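Local coordinates for separin (Saccharomyces cerevisiae, PDB 5U1T), which cleaves the MCD1/SCC1 subunit of cohesin as a caspase-like cysteine protease, releasing sister chromatids at the onset of anaphase, at residues P829-H840 / T855-L866. Residues are numbered along the deposited sequence; the frame is centred on the assembly and turned at random.
Sequences PIIVYRCLHFLH and TLGKANKAFDYL
L836 and Y833 pack against A859 and A862 in an apolar contact between antiparallel helices, 829-845 and 849-863, a hairpin of separase's helical region, away from the active site. The segment axes approach to 8.5 Å, with 154° between their N-to-C directions; the small side chains of A859 and A862 are consistent with so close an approach. L836 lays CB on the A859 methyl, while its CD1 reaches K858 CB at 3.6 Å. With CG anti to the backbone N (chi1 175°), the Y833 ring runs alongside F863, whose edge meets its face in a T-shaped pair, centroids 5.4 Å apart and planes at 59°; H837 CB lies over the opposite face. F863 also stacks on F878 of helix 872-881. Trimming Y833 to an alanine is likely to open a gap beside A859 and leave the F863 edge without the face it meets. L866 sets CD1 against Y833 CB (3.8 Å) and CD2 against the backbone of P829 and I830. At the other end, L856 CD1 sits over the H840 ring in a CH-pi contact. No hydrogen bond links the segments, and T855 OG1 bonds back to L851 O, which suggests that mainly apolar and aromatic packing holds them together.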
ATOM      1  N   PRO A 829       0.679  13.143   5.039  1.00 59.83           N
ATOM      2  CA  PRO A 829       0.654  13.363   6.491  1.00 59.32           C
ATOM      3  C   PRO A 829       0.333  12.117   7.321  1.00 59.49           C
ATOM      4  O   PRO A 829       0.968  11.892   8.352  1.00 61.39           O
ATOM      5  CB  PRO A 829      -0.438  14.423   6.659  1.00 60.88           C
ATOM      6  CG  PRO A 829      -0.380  15.184   5.388  1.00 60.36           C
ATOM      7  CD  PRO A 829      -0.149  14.130   4.330  1.00 63.63           C
ATOM      8  N   ILE A 830      -0.596  11.291   6.887  1.00 56.27           N
ATOM      9  CA  ILE A 830      -0.905  10.101   7.646  1.00 50.88           C
ATOM     10  C   ILE A 830       0.235   9.126   7.650  1.00 53.08           C
ATOM     11  O   ILE A 830       0.381   8.352   8.552  1.00 55.72           O
ATOM     12  CB  ILE A 830      -2.145   9.401   7.112  1.00 48.74           C
ATOM     13  CG1 ILE A 830      -2.547   8.269   8.024  1.00 53.30           C
ATOM     14  CG2 ILE A 830      -1.873   8.823   5.755  1.00 48.59           C
ATOM     15  CD1 ILE A 830      -3.162   8.736   9.301  1.00 55.43           C
ATOM     16  N   ILE A 831       1.045   9.157   6.623  1.00 56.27           N
ATOM     17  CA  ILE A 831       2.184   8.256   6.578  1.00 52.40           C
ATOM     18  C   ILE A 831       3.337   8.836   7.385  1.00 52.47           C
ATOM     19  O   ILE A 831       3.969   8.135   8.161  1.00 54.82           O
ATOM     20  CB  ILE A 831       2.643   7.980   5.144  1.00 55.01           C
ATOM     21  CG1 ILE A 831       1.506   7.358   4.333  1.00 56.07           C
ATOM     22  CG2 ILE A 831       3.823   7.024   5.153  1.00 56.35           C
ATOM     23  CD1 ILE A 831       1.094   5.967   4.795  1.00 54.07           C
ATOM     24  N   VAL A 832       3.591  10.124   7.206  1.00 54.15           N
ATOM     25  CA  VAL A 832       4.611  10.815   7.967  1.00 54.94           C
ATOM     26  C   VAL A 832       4.317  10.720   9.462  1.00 54.12           C
ATOM     27  O   VAL A 832       5.210  10.396  10.252  1.00 55.38           O
ATOM     28  CB  VAL A 832       4.725  12.280   7.521  1.00 55.38           C
ATOM     29  CG1 VAL A 832       5.645  13.062   8.431  1.00 48.69           C
ATOM     30  CG2 VAL A 832       5.232  12.336   6.096  1.00 55.69           C
ATOM     31  N   TYR A 833       3.071  10.967   9.858  1.00 52.91           N
ATOM     32  CA  TYR A 833       2.724  10.860  11.268  1.00 49.82           C
ATOM     33  C   TYR A 833       2.975   9.451  11.802  1.00 53.33           C
ATOM     34  O   TYR A 833       3.698   9.286  12.777  1.00 52.23           O
ATOM     35  CB  TYR A 833       1.266  11.232  11.557  1.00 53.87           C
ATOM     36  CG  TYR A 833       0.979  10.970  13.019  1.00 54.56           C
ATOM     37  CD1 TYR A 833       1.610  11.731  14.001  1.00 53.78           C
ATOM     38  CD2 TYR A 833       0.170   9.909  13.426  1.00 45.76           C
ATOM     39  CE1 TYR A 833       1.418  11.477  15.335  1.00 50.39           C
ATOM     40  CE2 TYR A 833      -0.024   9.645  14.767  1.00 53.93           C
ATOM     41  CZ  TYR A 833       0.604  10.435  15.717  1.00 54.17           C
ATOM     42  OH  TYR A 833       0.427  10.198  17.064  1.00 57.64           O
ATOM     43  N   ARG A 834       2.369   8.447  11.177  1.00 52.42           N
ATOM     44  CA  ARG A 834       2.474   7.080  11.660  1.00 47.25           C
ATOM     45  C   ARG A 834       3.918   6.628  11.785  1.00 52.59           C
ATOM     46  O   ARG A 834       4.270   5.926  12.749  1.00 56.72           O
ATOM     47  CB  ARG A 834       1.724   6.109  10.751  1.00 45.73           C
ATOM     48  CG  ARG A 834       0.236   6.193  10.827  1.00 50.26           C
ATOM     49  CD  ARG A 834      -0.263   6.084  12.244  1.00 48.75           C
ATOM     50  NE  ARG A 834      -1.706   6.257  12.280  1.00 53.77           N
ATOM     51  CZ  ARG A 834      -2.583   5.259  12.188  1.00 55.74           C
ATOM     52  NH1 ARG A 834      -2.153   4.011  12.077  1.00 56.56           N
ATOM     53  NH2 ARG A 834      -3.892   5.506  12.217  1.00 55.76           N
ATOM     54  N   CYS A 835       4.757   7.028  10.837  1.00 47.68           N
ATOM     55  CA  CYS A 835       6.154   6.631  10.889  1.00 53.76           C
ATOM     56  C   CYS A 835       6.870   7.315  12.050  1.00 55.52           C
ATOM     57  O   CYS A 835       7.670   6.697  12.745  1.00 54.93           O
ATOM     58  CB  CYS A 835       6.867   6.955   9.586  1.00 54.93           C
ATOM     59  SG  CYS A 835       6.475   5.859   8.234  1.00 58.71           S
ATOM     60  N   LEU A 836       6.583   8.595  12.255  1.00 54.14           N
ATOM     61  CA  LEU A 836       7.189   9.309  13.365  1.00 53.96           C
ATOM     62  C   LEU A 836       6.718   8.757  14.716  1.00 56.38           C
ATOM     63  O   LEU A 836       7.473   8.788  15.689  1.00 56.44           O
ATOM     64  CB  LEU A 836       6.890  10.804  13.275  1.00 55.08           C
ATOM     65  CG  LEU A 836       7.705  11.543  12.210  1.00 60.63           C
ATOM     66  CD1 LEU A 836       7.264  13.004  12.104  1.00 50.00           C
ATOM     67  CD2 LEU A 836       9.189  11.423  12.511  1.00 53.02           C
ATOM     68  N   HIS A 837       5.481   8.262  14.767  1.00 50.88           N
ATOM     69  CA  HIS A 837       4.931   7.684  15.982  1.00 47.91           C
ATOM     70  C   HIS A 837       5.649   6.397  16.288  1.00 55.10           C
ATOM     71  O   HIS A 837       5.969   6.126  17.439  1.00 53.92           O
ATOM     72  CB  HIS A 837       3.432   7.425  15.839  1.00 53.80           C
ATOM     73  CG  HIS A 837       2.842   6.567  16.928  1.00 52.68           C
ATOM     74  ND1 HIS A 837       2.604   7.033  18.204  1.00 53.88           N
ATOM     75  CD2 HIS A 837       2.401   5.288  16.909  1.00 51.42           C
ATOM     76  CE1 HIS A 837       2.053   6.074  18.922  1.00 53.55           C
ATOM     77  NE2 HIS A 837       1.913   5.006  18.157  1.00 53.02           N
ATOM     78  N   PHE A 838       5.903   5.615  15.239  1.00 53.64           N
ATOM     79  CA  PHE A 838       6.630   4.361  15.353  1.00 48.43           C
ATOM     80  C   PHE A 838       8.089   4.577  15.751  1.00 52.22           C
ATOM     81  O   PHE A 838       8.575   3.940  16.676  1.00 50.23           O
ATOM     82  CB  PHE A 838       6.567   3.595  14.045  1.00 48.72           C
ATOM     83  CG  PHE A 838       7.254   2.281  14.097  1.00 50.11           C
ATOM     84  CD1 PHE A 838       6.585   1.155  14.550  1.00 51.38           C
ATOM     85  CD2 PHE A 838       8.578   2.164  13.705  1.00 53.50           C
ATOM     86  CE1 PHE A 838       7.217  -0.066  14.604  1.00 51.67           C
ATOM     87  CE2 PHE A 838       9.222   0.948  13.761  1.00 52.93           C
ATOM     88  CZ  PHE A 838       8.544  -0.170  14.206  1.00 53.63           C
ATOM     89  N   LEU A 839       8.786   5.467  15.055  1.00 49.52           N
ATOM     90  CA  LEU A 839      10.184   5.706  15.343  1.00 52.78           C
ATOM     91  C   LEU A 839      10.341   6.206  16.780  1.00 56.18           C
ATOM     92  O   LEU A 839      11.310   5.880  17.482  1.00 55.52           O
ATOM     93  CB  LEU A 839      10.783   6.700  14.345  1.00 52.40           C
ATOM     94  CG  LEU A 839      11.138   6.081  12.991  1.00 55.89           C
ATOM     95  CD1 LEU A 839      11.596   7.129  12.038  1.00 54.67           C
ATOM     96  CD2 LEU A 839      12.222   5.038  13.141  1.00 59.14           C
ATOM     97  N   HIS A 840       9.357   6.968  17.229  1.00 55.71           N
ATOM     98  CA  HIS A 840       9.425   7.508  18.562  1.00 50.87           C
ATOM     99  C   HIS A 840       9.384   6.376  19.586  1.00 57.56           C
ATOM    100  O   HIS A 840      10.184   6.364  20.519  1.00 56.65           O
ATOM    101  CB  HIS A 840       8.301   8.485  18.805  1.00 47.37           C
ATOM    102  CG  HIS A 840       8.163   8.873  20.235  1.00 56.08           C
ATOM    103  ND1 HIS A 840       7.252   8.274  21.084  1.00 54.30           N
ATOM    104  CD2 HIS A 840       8.837   9.778  20.981  1.00 56.02           C
ATOM    105  CE1 HIS A 840       7.357   8.814  22.283  1.00 54.20           C
ATOM    106  NE2 HIS A 840       8.311   9.727  22.248  1.00 57.93           N
ATOM    107  N   THR A 855      11.749  13.240  17.948  1.00 55.86           N
ATOM    108  CA  THR A 855      10.712  12.640  17.116  1.00 56.14           C
ATOM    109  C   THR A 855       9.345  12.708  17.780  1.00 58.44           C
ATOM    110  O   THR A 855       8.324  12.577  17.102  1.00 60.98           O
ATOM    111  CB  THR A 855      11.009  11.187  16.740  1.00 53.62           C
ATOM    112  OG1 THR A 855      11.075  10.400  17.922  1.00 67.90           O
ATOM    113  CG2 THR A 855      12.322  11.080  15.993  1.00 54.76           C
ATOM    114  N   LEU A 856       9.305  12.930  19.088  1.00 55.64           N
ATOM    115  CA  LEU A 856       8.028  13.222  19.739  1.00 54.37           C
ATOM    116  C   LEU A 856       7.537  14.605  19.300  1.00 60.02           C
ATOM    117  O   LEU A 856       6.346  14.796  19.049  1.00 63.68           O
ATOM    118  CB  LEU A 856       8.134  13.159  21.264  1.00 52.11           C
ATOM    119  CG  LEU A 856       6.858  13.579  22.006  1.00 58.61           C
ATOM    120  CD1 LEU A 856       5.671  12.676  21.677  1.00 52.91           C
ATOM    121  CD2 LEU A 856       7.090  13.611  23.490  1.00 53.52           C
ATOM    122  N   GLY A 857       8.455  15.569  19.212  1.00 55.50           N
ATOM    123  CA  GLY A 857       8.122  16.899  18.728  1.00 56.15           C
ATOM    124  C   GLY A 857       7.656  16.866  17.279  1.00 62.62           C
ATOM    125  O   GLY A 857       6.638  17.474  16.920  1.00 61.29           O
ATOM    126  N   LYS A 858       8.399  16.147  16.442  1.00 55.85           N
ATOM    127  CA  LYS A 858       8.022  15.993  15.051  1.00 51.38           C
ATOM    128  C   LYS A 858       6.671  15.274  14.959  1.00 60.09           C
ATOM    129  O   LYS A 858       5.778  15.750  14.249  1.00 62.75           O
ATOM    130  CB  LYS A 858       9.101  15.246  14.256  1.00 51.79           C
ATOM    131  CG  LYS A 858      10.355  16.064  13.990  1.00 40.60           C
ATOM    132  CD  LYS A 858      11.332  15.339  13.089  1.00 44.40           C
ATOM    133  CE  LYS A 858      12.627  16.134  12.970  1.00 57.85           C
ATOM    134  NZ  LYS A 858      13.652  15.487  12.108  1.00 55.60           N
ATOM    135  N   ALA A 859       6.493  14.168  15.690  1.00 61.16           N
ATOM    136  CA  ALA A 859       5.240  13.411  15.594  1.00 56.21           C
ATOM    137  C   ALA A 859       4.047  14.277  15.987  1.00 57.22           C
ATOM    138  O   ALA A 859       2.983  14.216  15.356  1.00 58.12           O
ATOM    139  CB  ALA A 859       5.291  12.166  16.450  1.00 47.29           C
ATOM    140  N   ASN A 860       4.234  15.092  17.022  1.00 55.67           N
ATOM    141  CA  ASN A 860       3.164  15.950  17.498  1.00 56.43           C
ATOM    142  C   ASN A 860       2.821  17.038  16.491  1.00 58.06           C
ATOM    143  O   ASN A 860       1.655  17.366  16.288  1.00 57.28           O
ATOM    144  CB  ASN A 860       3.538  16.580  18.828  1.00 57.90           C
ATOM    145  CG  ASN A 860       3.412  15.621  19.978  1.00 58.76           C
ATOM    146  OD1 ASN A 860       2.888  14.520  19.832  1.00 56.66           O
ATOM    147  ND2 ASN A 860       3.878  16.042  21.142  1.00 62.41           N
ATOM    148  N   LYS A 861       3.846  17.595  15.859  1.00 63.27           N
ATOM    149  CA  LYS A 861       3.649  18.545  14.775  1.00 58.46           C
ATOM    150  C   LYS A 861       2.886  17.902  13.632  1.00 59.78           C
ATOM    151  O   LYS A 861       1.876  18.431  13.177  1.00 63.25           O
ATOM    152  CB  LYS A 861       4.989  19.054  14.277  1.00 62.52           C
ATOM    153  CG  LYS A 861       4.927  20.423  13.656  1.00 69.03           C
ATOM    154  CD  LYS A 861       6.208  21.178  13.984  1.00 82.43           C
ATOM    155  CE  LYS A 861       6.518  21.093  15.502  1.00 83.70           C
ATOM    156  NZ  LYS A 861       7.987  21.281  15.815  1.00 82.53           N
ATOM    157  N   ALA A 862       3.382  16.752  13.181  1.00 56.40           N
ATOM    158  CA  ALA A 862       2.786  16.005  12.083  1.00 51.00           C
ATOM    159  C   ALA A 862       1.295  15.747  12.286  1.00 55.53           C
ATOM    160  O   ALA A 862       0.532  15.775  11.328  1.00 60.83           O
ATOM    161  CB  ALA A 862       3.526  14.691  11.891  1.00 50.64           C
ATOM    162  N   PHE A 863       0.891  15.514  13.531  1.00 53.68           N
ATOM    163  CA  PHE A 863      -0.509  15.243  13.890  1.00 53.12           C
ATOM    164  C   PHE A 863      -1.469  16.383  13.527  1.00 57.24           C
ATOM    165  O   PHE A 863      -2.659  16.155  13.249  1.00 58.95           O
ATOM    166  CB  PHE A 863      -0.615  14.950  15.402  1.00 49.30           C
ATOM    167  CG  PHE A 863      -1.942  14.418  15.826  1.00 40.84           C
ATOM    168  CD1 PHE A 863      -2.311  13.125  15.518  1.00 45.45           C
ATOM    169  CD2 PHE A 863      -2.812  15.206  16.549  1.00 41.53           C
ATOM    170  CE1 PHE A 863      -3.542  12.635  15.903  1.00 50.87           C
ATOM    171  CE2 PHE A 863      -4.041  14.722  16.944  1.00 43.45           C
ATOM    172  CZ  PHE A 863      -4.413  13.439  16.618  1.00 47.17           C
ATOM    173  N   ASP A 864      -0.954  17.609  13.546  1.00 55.43           N
ATOM    174  CA  ASP A 864      -1.758  18.769  13.204  1.00 63.19           C
ATOM    175  C   ASP A 864      -2.432  18.640  11.850  1.00 56.87           C
ATOM    176  O   ASP A 864      -3.542  19.125  11.667  1.00 58.25           O
ATOM    177  CB  ASP A 864      -0.908  20.031  13.224  1.00 65.75           C
ATOM    178  CG  ASP A 864      -0.702  20.548  14.614  1.00 75.15           C
ATOM    179  OD1 ASP A 864      -1.583  20.280  15.471  1.00 75.71           O
ATOM    180  OD2 ASP A 864       0.337  21.206  14.862  1.00 78.23           O
ATOM    181  N   TYR A 865      -1.762  17.967  10.922  1.00 57.70           N
ATOM    182  CA  TYR A 865      -2.240  17.839   9.546  1.00 57.99           C
ATOM    183  C   TYR A 865      -3.235  16.712   9.404  1.00 58.21           C
ATOM    184  O   TYR A 865      -3.531  16.286   8.299  1.00 62.82           O
ATOM    185  CB  TYR A 865      -1.071  17.601   8.600  1.00 59.40           C
ATOM    186  CG  TYR A 865      -0.081  18.742   8.575  1.00 67.80           C
ATOM    187  CD1 TYR A 865       0.707  19.031   9.683  1.00 57.71           C
ATOM    188  CD2 TYR A 865       0.074  19.525   7.437  1.00 72.45           C
ATOM    189  CE1 TYR A 865       1.602  20.066   9.671  1.00 65.37           C
ATOM    190  CE2 TYR A 865       0.985  20.575   7.415  1.00 76.99           C
ATOM    191  CZ  TYR A 865       1.743  20.837   8.539  1.00 70.90           C
ATOM    192  OH  TYR A 865       2.645  21.877   8.524  1.00 74.69           O
ATOM    193  N   LEU A 866      -3.731  16.212  10.531  1.00 55.82           N
ATOM    194  CA  LEU A 866      -4.664  15.102  10.504  1.00 53.02           C
ATOM    195  C   LEU A 866      -6.012  15.587  11.012  1.00 53.28           C
ATOM    196  O   LEU A 866      -6.096  16.607  11.683  1.00 58.04           O
ATOM    197  CB  LEU A 866      -4.130  13.919  11.332  1.00 52.35           C
ATOM    198  CG  LEU A 866      -2.835  13.260  10.827  1.00 57.95           C
ATOM    199  CD1 LEU A 866      -2.439  12.045  11.650  1.00 58.37           C
ATOM    200  CD2 LEU A 866      -2.943  12.861   9.364  1.00 58.89           C
TER